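Local coordinates for protein probable fumarate reductase Ifc3 (Shewanella frigidimarina, PDB 1QO8) that catalyses in vitro the essentially one-way reduction of fumarate to succinate, using one FAD and four covalently bound c-type haems per subunit, at residues D366-I371 with L433-Y437; L370-V375 with M426-Y430. All coordinates share one frame. Residues are numbered along the deposited sequence.

Interaction 1: D366-I371 with L433-Y437; sequences DSRILI and LEMLY. With HEM (protoporphyrin IX containing Fe), chain C.
Two non-regular segments meet here, closest at Ser367 and Met435, whose CA atoms are 6.5 Å apart. Segment 366-371 follows strand 357-364 and is kinked by an inverse gamma turn centred on Arg368 (phi/psi -82/61), closed by Ile369 N donating to Ser367 O at 2.6 Å; beyond it the chain runs extended. Segment 433-437 leaves helix 425-432 through a Schellman motif: Leu433 has dropped out of helical angles, Glu434 as C-prime residue has positive phi (54/36), and Met435 N turns back to Tyr430 O. No direct hydrogen bond joins the segments, so apolar side chains dominate. Met435, with chi angles m, t and p, lays its thioether along the other segment: CG lies 3.4 Å from Ser367 CB, and CE 4.1 Å from Ile369 CG2 and 3.9 Å from Ile371 CD1. The pairing illustrates how two loops of a flavoprotein domain can wall a haem pocket. Ile369 CD1 meets Leu433 CD1 at 3.8 Å, and both touch the haem, Ile369 CD1 at 3.6 Å from propionate carbon CBD and Leu433 CD2 at 3.6 Å from pyrrole carbon C3A. Ile369 also touches His83, an axial ligand of heme c #4. At the other end a water donates to the Asp366 carboxylate OD2 (2.9 Å) and the Met435 carbonyl O (2.7 Å), while Asp366 OD2 stands 3.9 Å from Tyr437 CE1 at the ring edge.

Interaction 2: L370-V375 with M426-Y430; sequences LISETV and MVRGY
Tyr430, in the m rotamer on helix 425-432, reaches across to the chain leading into helix 374-377 and the helix's first residues, with Ile371 CG1 over one face of its ring and Val375 CG2 at the edge. Its hydroxyl meets the backbone: Ser372 N donates to Tyr430 OH at 3.3 Å with an N-H...O angle of 160°, the one direct hydrogen bond between the segments. Ile371 CG2 lies 3.9 Å from Tyr430 CE2, and Val375 CG2 3.8 Å from the same Tyr430 CE2. The closest CA pairs are Val375 with Val427 (7.5 Å) and Ile371 with Tyr430 (8.5 Å), so the two segments run in opposite senses. One turn before Tyr430, Met426 places SD 3.4 Å from Ser372 CB and CE 3.7 Å from Thr374 OG1, while Val375 CG2 lies 3.9 Å from Val427 CG2. Segment 370-375 is extended through Ser372 (-51/139) and then becomes helical. The t rotamer of Ser372 brings OG to cap the turn, accepting from Thr374 N at 3.2 Å. By similarity Ser372 and Glu373 bind fumarate, so the amide bonded to Tyr430 OH belongs to a probable substrate-binding residue, and Glu373 forms a salt bridge with Arg397, the predicted proton donor. Among the neighbouring strands, Val375 packs on Ile414 and Val427 on Phe416 of strand 412-417, while Ile371 rests on Val492 and Val494 of strand 489-505.

In the fold
Both interactions exploit one continuous run of chain, sharing Leu370 and Ile371, and their centres are 9 Å apart. The partners are continuous too: helix 425-432 supplies interaction 2, and its C-terminal exit supplies interaction 1, with Leu436 of the exit packing back on Val427 and Tyr430 of the helix. Interaction 1 is the more buried, a haem-side contact of aliphatic and thioether groups with a water at its margin. Interaction 2 is only partly buried, with exposed Met426 and Thr374, and adds a direct side-chain-to-backbone hydrogen bond. The principle is that one loop can border both a haem and the inferred substrate site: interaction 1 touches the haem directly, and interaction 2 carries the inferred fumarate residues while Tyr430 still lies close to a haem.

Interaction 1: D366-I371 with L433-Y437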
ATOM      1  N   ASP A 366      28.543  -2.785   6.379  1.00 60.25           N
ATOM      2  CA  ASP A 366      29.502  -3.026   5.324  1.00 63.91           C
ATOM      3  C   ASP A 366      29.304  -4.372   4.638  1.00 61.53           C
ATOM      4  O   ASP A 366      29.137  -4.372   3.417  1.00 62.61           O
ATOM      5  CB  ASP A 366      30.948  -2.977   5.859  1.00 66.30           C
ATOM      6  CG  ASP A 366      31.034  -3.177   7.371  1.00 70.67           C
ATOM      7  OD1 ASP A 366      30.053  -3.763   7.992  1.00 69.88           O
ATOM      8  OD2 ASP A 366      32.100  -2.685   7.885  1.00 67.74           O
ATOM      9  N   SER A 367      29.478  -5.458   5.348  1.00 58.75           N
ATOM     10  CA  SER A 367      29.132  -6.799   4.882  1.00 57.09           C
ATOM     11  C   SER A 367      27.701  -7.096   5.306  1.00 55.09           C
ATOM     12  O   SER A 367      27.335  -7.283   6.495  1.00 53.77           O
ATOM     13  CB  SER A 367      30.209  -7.740   5.300  1.00 56.22           C
ATOM     14  OG  SER A 367      30.202  -9.117   5.039  1.00 58.05           O
ATOM     15  N   ARG A 368      26.771  -7.177   4.341  1.00 50.43           N
ATOM     16  CA  ARG A 368      25.341  -7.116   4.663  1.00 47.30           C
ATOM     17  C   ARG A 368      24.806  -8.430   5.103  1.00 44.73           C
ATOM     18  O   ARG A 368      23.896  -9.076   4.571  1.00 45.71           O
ATOM     19  CB  ARG A 368      24.508  -6.445   3.554  1.00 45.34           C
ATOM     20  CG  ARG A 368      24.919  -4.993   3.300  1.00 42.25           C
ATOM     21  CD  ARG A 368      24.069  -4.289   2.192  1.00 40.61           C
ATOM     22  NE  ARG A 368      24.078  -5.018   0.927  1.00 39.80           N
ATOM     23  CZ  ARG A 368      23.222  -5.897   0.450  1.00 42.44           C
ATOM     24  NH1 ARG A 368      22.063  -6.345   1.013  1.00 37.54           N
ATOM     25  NH2 ARG A 368      23.519  -6.398  -0.784  1.00 41.36           N
ATOM     26  N   ILE A 369      25.370  -8.937   6.195  1.00 42.09           N
ATOM     27  CA  ILE A 369      24.982 -10.256   6.712  1.00 39.86           C
ATOM     28  C   ILE A 369      24.381 -10.019   8.115  1.00 41.03           C
ATOM     29  O   ILE A 369      24.810  -9.045   8.750  1.00 40.41           O
ATOM     30  CB  ILE A 369      26.377 -10.927   6.779  1.00 44.18           C
ATOM     31  CG1 ILE A 369      26.656 -11.589   5.421  1.00 45.93           C
ATOM     32  CG2 ILE A 369      26.580 -11.835   7.981  1.00 44.40           C
ATOM     33  CD1 ILE A 369      28.079 -12.091   5.328  1.00 48.97           C
ATOM     34  N   LEU A 370      23.481 -10.806   8.582  1.00 39.91           N
ATOM     35  CA  LEU A 370      22.836 -10.805   9.864  1.00 45.65           C
ATOM     36  C   LEU A 370      23.909 -10.926  10.994  1.00 45.16           C
ATOM     37  O   LEU A 370      24.753 -11.836  10.891  1.00 46.02           O
ATOM     38  CB  LEU A 370      21.836 -11.943  10.004  1.00 44.33           C
ATOM     39  CG  LEU A 370      20.578 -12.098   9.135  1.00 50.15           C
ATOM     40  CD1 LEU A 370      19.382 -12.668   9.927  1.00 47.40           C
ATOM     41  CD2 LEU A 370      20.046 -10.859   8.452  1.00 47.57           C
ATOM     42  N   ILE A 371      24.061  -9.954  11.854  1.00 46.40           N
ATOM     43  CA  ILE A 371      24.798 -10.231  13.136  1.00 44.90           C
ATOM     44  C   ILE A 371      23.763 -10.735  14.115  1.00 43.30           C
ATOM     45  O   ILE A 371      22.800 -10.069  14.464  1.00 40.73           O
ATOM     46  CB  ILE A 371      25.612  -9.027  13.569  1.00 45.96           C
ATOM     47  CG1 ILE A 371      26.746  -8.848  12.532  1.00 49.39           C
ATOM     48  CG2 ILE A 371      26.310  -9.305  14.927  1.00 46.21           C
ATOM     49  CD1 ILE A 371      26.429  -7.673  11.661  1.00 55.11           C
ATOM     50  N   LEU A 433      35.260 -13.331   7.512  1.00 45.67           N
ATOM     51  CA  LEU A 433      34.596 -12.473   6.551  1.00 45.06           C
ATOM     52  C   LEU A 433      35.072 -11.063   6.542  1.00 44.06           C
ATOM     53  O   LEU A 433      34.452 -10.233   5.850  1.00 45.59           O
ATOM     54  CB  LEU A 433      33.062 -12.547   6.719  1.00 42.31           C
ATOM     55  CG  LEU A 433      32.557 -13.972   6.519  1.00 45.93           C
ATOM     56  CD1 LEU A 433      31.026 -14.065   6.677  1.00 42.82           C
ATOM     57  CD2 LEU A 433      32.973 -14.525   5.138  1.00 46.36           C
ATOM     58  N   GLU A 434      36.119 -10.743   7.280  1.00 40.83           N
ATOM     59  CA  GLU A 434      36.660  -9.425   7.446  1.00 41.93           C
ATOM     60  C   GLU A 434      35.615  -8.421   7.909  1.00 42.49           C
ATOM     61  O   GLU A 434      35.795  -7.207   7.714  1.00 40.51           O
ATOM     62  CB  GLU A 434      37.362  -8.930   6.134  1.00 45.36           C
ATOM     63  CG  GLU A 434      38.422  -9.910   5.610  1.00 47.09           C
ATOM     64  CD  GLU A 434      38.989  -9.473   4.259  1.00 49.89           C
ATOM     65  OE1 GLU A 434      38.853  -8.369   3.699  1.00 49.68           O
ATOM     66  OE2 GLU A 434      39.732 -10.231   3.653  1.00 53.37           O
ATOM     67  N   MET A 435      34.680  -8.832   8.758  1.00 43.30           N
ATOM     68  CA  MET A 435      33.732  -7.839   9.313  1.00 45.61           C
ATOM     69  C   MET A 435      34.154  -7.126  10.586  1.00 46.34           C
ATOM     70  O   MET A 435      33.608  -6.067  11.006  1.00 43.76           O
ATOM     71  CB  MET A 435      32.436  -8.650   9.522  1.00 46.62           C
ATOM     72  CG  MET A 435      31.801  -8.943   8.110  1.00 48.00           C
ATOM     73  SD  MET A 435      30.448 -10.127   8.518  1.00 52.18           S
ATOM     74  CE  MET A 435      29.238  -8.986   9.250  1.00 55.49           C
ATOM     75  N   LEU A 436      35.193  -7.680  11.234  1.00 42.85           N
ATOM     76  CA  LEU A 436      35.565  -7.058  12.549  1.00 41.34           C
ATOM     77  C   LEU A 436      36.654  -6.036  12.410  1.00 42.26           C
ATOM     78  O   LEU A 436      37.753  -6.383  11.893  1.00 44.58           O
ATOM     79  CB  LEU A 436      36.107  -8.166  13.466  1.00 38.41           C
ATOM     80  CG  LEU A 436      35.148  -9.322  13.715  1.00 38.91           C
ATOM     81  CD1 LEU A 436      35.745 -10.146  14.836  1.00 38.61           C
ATOM     82  CD2 LEU A 436      33.708  -8.775  13.915  1.00 36.27           C
ATOM     83  N   TYR A 437      36.458  -4.836  12.932  1.00 41.48           N
ATOM     84  CA  TYR A 437      37.558  -3.932  13.227  1.00 43.56           C
ATOM     85  C   TYR A 437      38.265  -4.390  14.513  1.00 46.36           C
ATOM     86  O   TYR A 437      37.593  -4.996  15.361  1.00 41.89           O
ATOM     87  CB  TYR A 437      37.002  -2.527  13.490  1.00 44.00           C
ATOM     88  CG  TYR A 437      36.483  -1.860  12.213  1.00 46.07           C
ATOM     89  CD1 TYR A 437      35.353  -2.281  11.561  1.00 45.55           C
ATOM     90  CD2 TYR A 437      37.180  -0.754  11.714  1.00 49.17           C
ATOM     91  CE1 TYR A 437      34.877  -1.644  10.416  1.00 51.25           C
ATOM     92  CE2 TYR A 437      36.745  -0.101  10.559  1.00 52.14           C
ATOM     93  CZ  TYR A 437      35.617  -0.563   9.927  1.00 54.53           C
ATOM     94  OH  TYR A 437      35.210   0.111   8.783  1.00 60.44           O
TER
HETATM   95  CHA HEM C 601      28.578 -16.374   3.646  1.00 38.03           C
HETATM   96  CHB HEM C 601      32.337 -15.821   0.623  1.00 39.81           C
HETATM   97  CHC HEM C 601      29.205 -13.849  -2.482  1.00 36.98           C
HETATM   98  CHD HEM C 601      25.894 -13.359   1.028  1.00 38.98           C
HETATM   99  C1A HEM C 601      29.841 -16.482   3.130  1.00 40.06           C
HETATM  100  C2A HEM C 601      30.987 -17.221   3.633  1.00 43.60           C
HETATM  101  C3A HEM C 601      32.007 -17.075   2.799  1.00 38.88           C
HETATM  102  C4A HEM C 601      31.548 -16.189   1.725  1.00 42.62           C
HETATM  103  CMA HEM C 601      33.460 -17.603   2.861  1.00 38.95           C
HETATM  104  CAA HEM C 601      30.986 -17.993   4.992  1.00 39.48           C
HETATM  105  CBA HEM C 601      30.690 -19.498   4.844  1.00 47.07           C
HETATM  106  CGA HEM C 601      29.237 -19.701   4.483  1.00 51.28           C
HETATM  107  O1A HEM C 601      29.049 -20.262   3.352  1.00 58.20           O
HETATM  108  O2A HEM C 601      28.330 -19.317   5.287  1.00 50.82           O
HETATM  109  C1B HEM C 601      31.753 -15.400  -0.565  1.00 42.26           C
HETATM  110  C2B HEM C 601      32.388 -15.382  -1.876  1.00 39.27           C
HETATM  111  C3B HEM C 601      31.504 -14.875  -2.715  1.00 43.60           C
HETATM  112  C4B HEM C 601      30.303 -14.523  -2.006  1.00 40.64           C
HETATM  113  CMB HEM C 601      33.786 -15.937  -2.093  1.00 41.43           C
HETATM  114  CAB HEM C 601      31.548 -14.730  -4.297  1.00 42.02           C
HETATM  115  CBB HEM C 601      32.346 -15.509  -5.033  1.00 40.62           C
HETATM  116  C1C HEM C 601      28.071 -13.448  -1.816  1.00 40.09           C
HETATM  117  C2C HEM C 601      26.900 -12.770  -2.360  1.00 41.55           C
HETATM  118  C3C HEM C 601      25.991 -12.680  -1.393  1.00 42.29           C
HETATM  119  C4C HEM C 601      26.539 -13.292  -0.207  1.00 41.47           C
HETATM  120  CMC HEM C 601      26.877 -12.275  -3.810  1.00 40.16           C
HETATM  121  CAC HEM C 601      24.525 -12.113  -1.391  1.00 40.44           C
HETATM  122  CBC HEM C 601      23.712 -12.234  -2.437  1.00 41.81           C
HETATM  123  C1D HEM C 601      26.320 -14.177   2.041  1.00 38.25           C
HETATM  124  C2D HEM C 601      25.545 -14.467   3.266  1.00 38.85           C
HETATM  125  C3D HEM C 601      26.283 -15.306   3.974  1.00 39.48           C
HETATM  126  C4D HEM C 601      27.518 -15.574   3.266  1.00 37.50           C
HETATM  127  CMD HEM C 601      24.160 -13.856   3.561  1.00 32.09           C
HETATM  128  CAD HEM C 601      25.958 -15.931   5.378  1.00 37.59           C
HETATM  129  CBD HEM C 601      26.748 -15.270   6.480  1.00 42.98           C
HETATM  130  CGD HEM C 601      26.598 -15.807   7.927  1.00 47.44           C
HETATM  131  O1D HEM C 601      25.473 -16.127   8.356  1.00 47.48           O
HETATM  132  O2D HEM C 601      27.615 -15.900   8.643  1.00 48.60           O
HETATM  133  NA  HEM C 601      30.219 -15.919   1.913  1.00 41.31           N
HETATM  134  NB  HEM C 601      30.497 -14.839  -0.672  1.00 41.09           N
HETATM  135  NC  HEM C 601      27.809 -13.757  -0.498  1.00 41.44           N
HETATM  136  ND  HEM C 601      27.507 -14.852   2.072  1.00 39.24           N
HETATM  137 FE   HEM C 601      28.978 -14.914   0.662  1.00 37.13          FE
HETATM  138  O   HOH W   1      31.983  -4.069  10.380  1.00 44.34           O

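Interaction 2: L370-V375 with M426-Y430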
ATOM      1  N   LEU A 370      23.481 -10.806   8.582  1.00 39.91           N
ATOM      2  CA  LEU A 370      22.836 -10.805   9.864  1.00 45.65           C
ATOM      3  C   LEU A 370      23.909 -10.926  10.994  1.00 45.16           C
ATOM      4  O   LEU A 370      24.753 -11.836  10.891  1.00 46.02           O
ATOM      5  CB  LEU A 370      21.836 -11.943  10.004  1.00 44.33           C
ATOM      6  CG  LEU A 370      20.578 -12.098   9.135  1.00 50.15           C
ATOM      7  CD1 LEU A 370      19.382 -12.668   9.927  1.00 47.40           C
ATOM      8  CD2 LEU A 370      20.046 -10.859   8.452  1.00 47.57           C
ATOM      9  N   ILE A 371      24.061  -9.954  11.854  1.00 46.40           N
ATOM     10  CA  ILE A 371      24.798 -10.231  13.136  1.00 44.90           C
ATOM     11  C   ILE A 371      23.763 -10.735  14.115  1.00 43.30           C
ATOM     12  O   ILE A 371      22.800 -10.069  14.464  1.00 40.73           O
ATOM     13  CB  ILE A 371      25.612  -9.027  13.569  1.00 45.96           C
ATOM     14  CG1 ILE A 371      26.746  -8.848  12.532  1.00 49.39           C
ATOM     15  CG2 ILE A 371      26.310  -9.305  14.927  1.00 46.21           C
ATOM     16  CD1 ILE A 371      26.429  -7.673  11.661  1.00 55.11           C
ATOM     17  N   SER A 372      23.845 -12.018  14.434  1.00 41.37           N
ATOM     18  CA  SER A 372      22.998 -12.689  15.344  1.00 40.74           C
ATOM     19  C   SER A 372      22.871 -11.953  16.710  1.00 39.71           C
ATOM     20  O   SER A 372      23.821 -11.415  17.282  1.00 36.11           O
ATOM     21  CB  SER A 372      23.606 -14.085  15.660  1.00 41.30           C
ATOM     22  OG  SER A 372      22.658 -14.673  16.539  1.00 44.09           O
ATOM     23  N   GLU A 373      21.671 -11.936  17.216  1.00 41.16           N
ATOM     24  CA  GLU A 373      21.361 -11.356  18.565  1.00 43.36           C
ATOM     25  C   GLU A 373      22.102 -12.107  19.643  1.00 41.67           C
ATOM     26  O   GLU A 373      22.508 -11.482  20.638  1.00 41.02           O
ATOM     27  CB  GLU A 373      19.847 -11.307  18.709  1.00 43.08           C
ATOM     28  CG  GLU A 373      19.243 -12.676  19.009  1.00 48.00           C
ATOM     29  CD  GLU A 373      17.724 -12.580  18.926  1.00 53.11           C
ATOM     30  OE1 GLU A 373      17.209 -11.469  18.599  1.00 57.18           O
ATOM     31  OE2 GLU A 373      16.993 -13.538  19.168  1.00 55.30           O
ATOM     32  N   THR A 374      22.558 -13.351  19.409  1.00 42.37           N
ATOM     33  CA  THR A 374      23.358 -14.098  20.359  1.00 43.97           C
ATOM     34  C   THR A 374      24.740 -13.481  20.545  1.00 44.37           C
ATOM     35  O   THR A 374      25.368 -13.797  21.602  1.00 43.05           O
ATOM     36  CB  THR A 374      23.477 -15.586  20.037  1.00 47.17           C
ATOM     37  OG1 THR A 374      24.387 -15.825  18.967  1.00 50.90           O
ATOM     38  CG2 THR A 374      22.147 -16.228  19.672  1.00 47.60           C
ATOM     39  N   VAL A 375      25.218 -12.585  19.672  1.00 39.48           N
ATOM     40  CA  VAL A 375      26.430 -11.843  19.938  1.00 37.76           C
ATOM     41  C   VAL A 375      26.263 -10.970  21.202  1.00 41.42           C
ATOM     42  O   VAL A 375      27.182 -11.003  22.044  1.00 37.66           O
ATOM     43  CB  VAL A 375      27.044 -11.028  18.806  1.00 38.42           C
ATOM     44  CG1 VAL A 375      28.399 -10.422  19.155  1.00 35.34           C
ATOM     45  CG2 VAL A 375      27.262 -11.953  17.567  1.00 36.46           C
ATOM     46  N   MET A 426      31.068 -18.290  16.137  1.00 40.37           N
ATOM     47  CA  MET A 426      30.321 -17.352  15.269  1.00 43.12           C
ATOM     48  C   MET A 426      30.996 -16.036  15.056  1.00 41.62           C
ATOM     49  O   MET A 426      31.224 -15.604  13.918  1.00 41.95           O
ATOM     50  CB  MET A 426      28.920 -17.152  15.844  1.00 46.57           C
ATOM     51  CG  MET A 426      28.126 -16.047  15.155  1.00 50.84           C
ATOM     52  SD  MET A 426      26.546 -15.785  15.994  1.00 51.77           S
ATOM     53  CE  MET A 426      25.846 -17.426  16.009  1.00 53.21           C
ATOM     54  N   VAL A 427      31.682 -15.400  15.967  1.00 40.22           N
ATOM     55  CA  VAL A 427      32.277 -14.085  15.741  1.00 42.03           C
ATOM     56  C   VAL A 427      33.620 -14.263  15.073  1.00 43.06           C
ATOM     57  O   VAL A 427      34.148 -13.360  14.357  1.00 41.67           O
ATOM     58  CB  VAL A 427      32.356 -13.559  17.211  1.00 47.60           C
ATOM     59  CG1 VAL A 427      33.565 -12.733  17.445  1.00 47.46           C
ATOM     60  CG2 VAL A 427      30.992 -13.002  17.702  1.00 44.29           C
ATOM     61  N   ARG A 428      34.265 -15.409  15.313  1.00 38.59           N
ATOM     62  CA  ARG A 428      35.489 -15.760  14.561  1.00 42.82           C
ATOM     63  C   ARG A 428      35.109 -15.902  13.044  1.00 39.26           C
ATOM     64  O   ARG A 428      35.891 -15.435  12.238  1.00 40.34           O
ATOM     65  CB  ARG A 428      36.128 -17.009  15.117  1.00 44.01           C
ATOM     66  CG  ARG A 428      37.355 -17.805  14.801  1.00 50.42           C
ATOM     67  CD  ARG A 428      38.045 -18.431  16.051  1.00 54.29           C
ATOM     68  NE  ARG A 428      37.378 -18.504  17.344  1.00 52.12           N
ATOM     69  CZ  ARG A 428      36.703 -19.377  18.084  1.00 52.50           C
ATOM     70  NH1 ARG A 428      36.401 -20.670  17.833  1.00 48.92           N
ATOM     71  NH2 ARG A 428      36.220 -18.954  19.294  1.00 47.31           N
ATOM     72  N   GLY A 429      33.970 -16.433  12.741  1.00 39.42           N
ATOM     73  CA  GLY A 429      33.435 -16.494  11.344  1.00 41.21           C
ATOM     74  C   GLY A 429      33.273 -15.063  10.831  1.00 43.74           C
ATOM     75  O   GLY A 429      33.658 -14.821   9.666  1.00 41.16           O
ATOM     76  N   TYR A 430      32.843 -14.096  11.663  1.00 38.84           N
ATOM     77  CA  TYR A 430      32.678 -12.749  11.163  1.00 41.84           C
ATOM     78  C   TYR A 430      34.069 -12.204  10.788  1.00 43.39           C
ATOM     79  O   TYR A 430      34.292 -11.506   9.788  1.00 42.24           O
ATOM     80  CB  TYR A 430      31.927 -11.794  12.044  1.00 40.83           C
ATOM     81  CG  TYR A 430      30.522 -12.199  12.478  1.00 43.88           C
ATOM     82  CD1 TYR A 430      29.711 -12.902  11.601  1.00 44.69           C
ATOM     83  CD2 TYR A 430      29.993 -11.851  13.729  1.00 41.37           C
ATOM     84  CE1 TYR A 430      28.441 -13.326  11.962  1.00 45.51           C
ATOM     85  CE2 TYR A 430      28.712 -12.239  14.076  1.00 42.32           C
ATOM     86  CZ  TYR A 430      27.950 -12.959  13.236  1.00 44.68           C
ATOM     87  OH  TYR A 430      26.658 -13.390  13.502  1.00 47.08           O
TER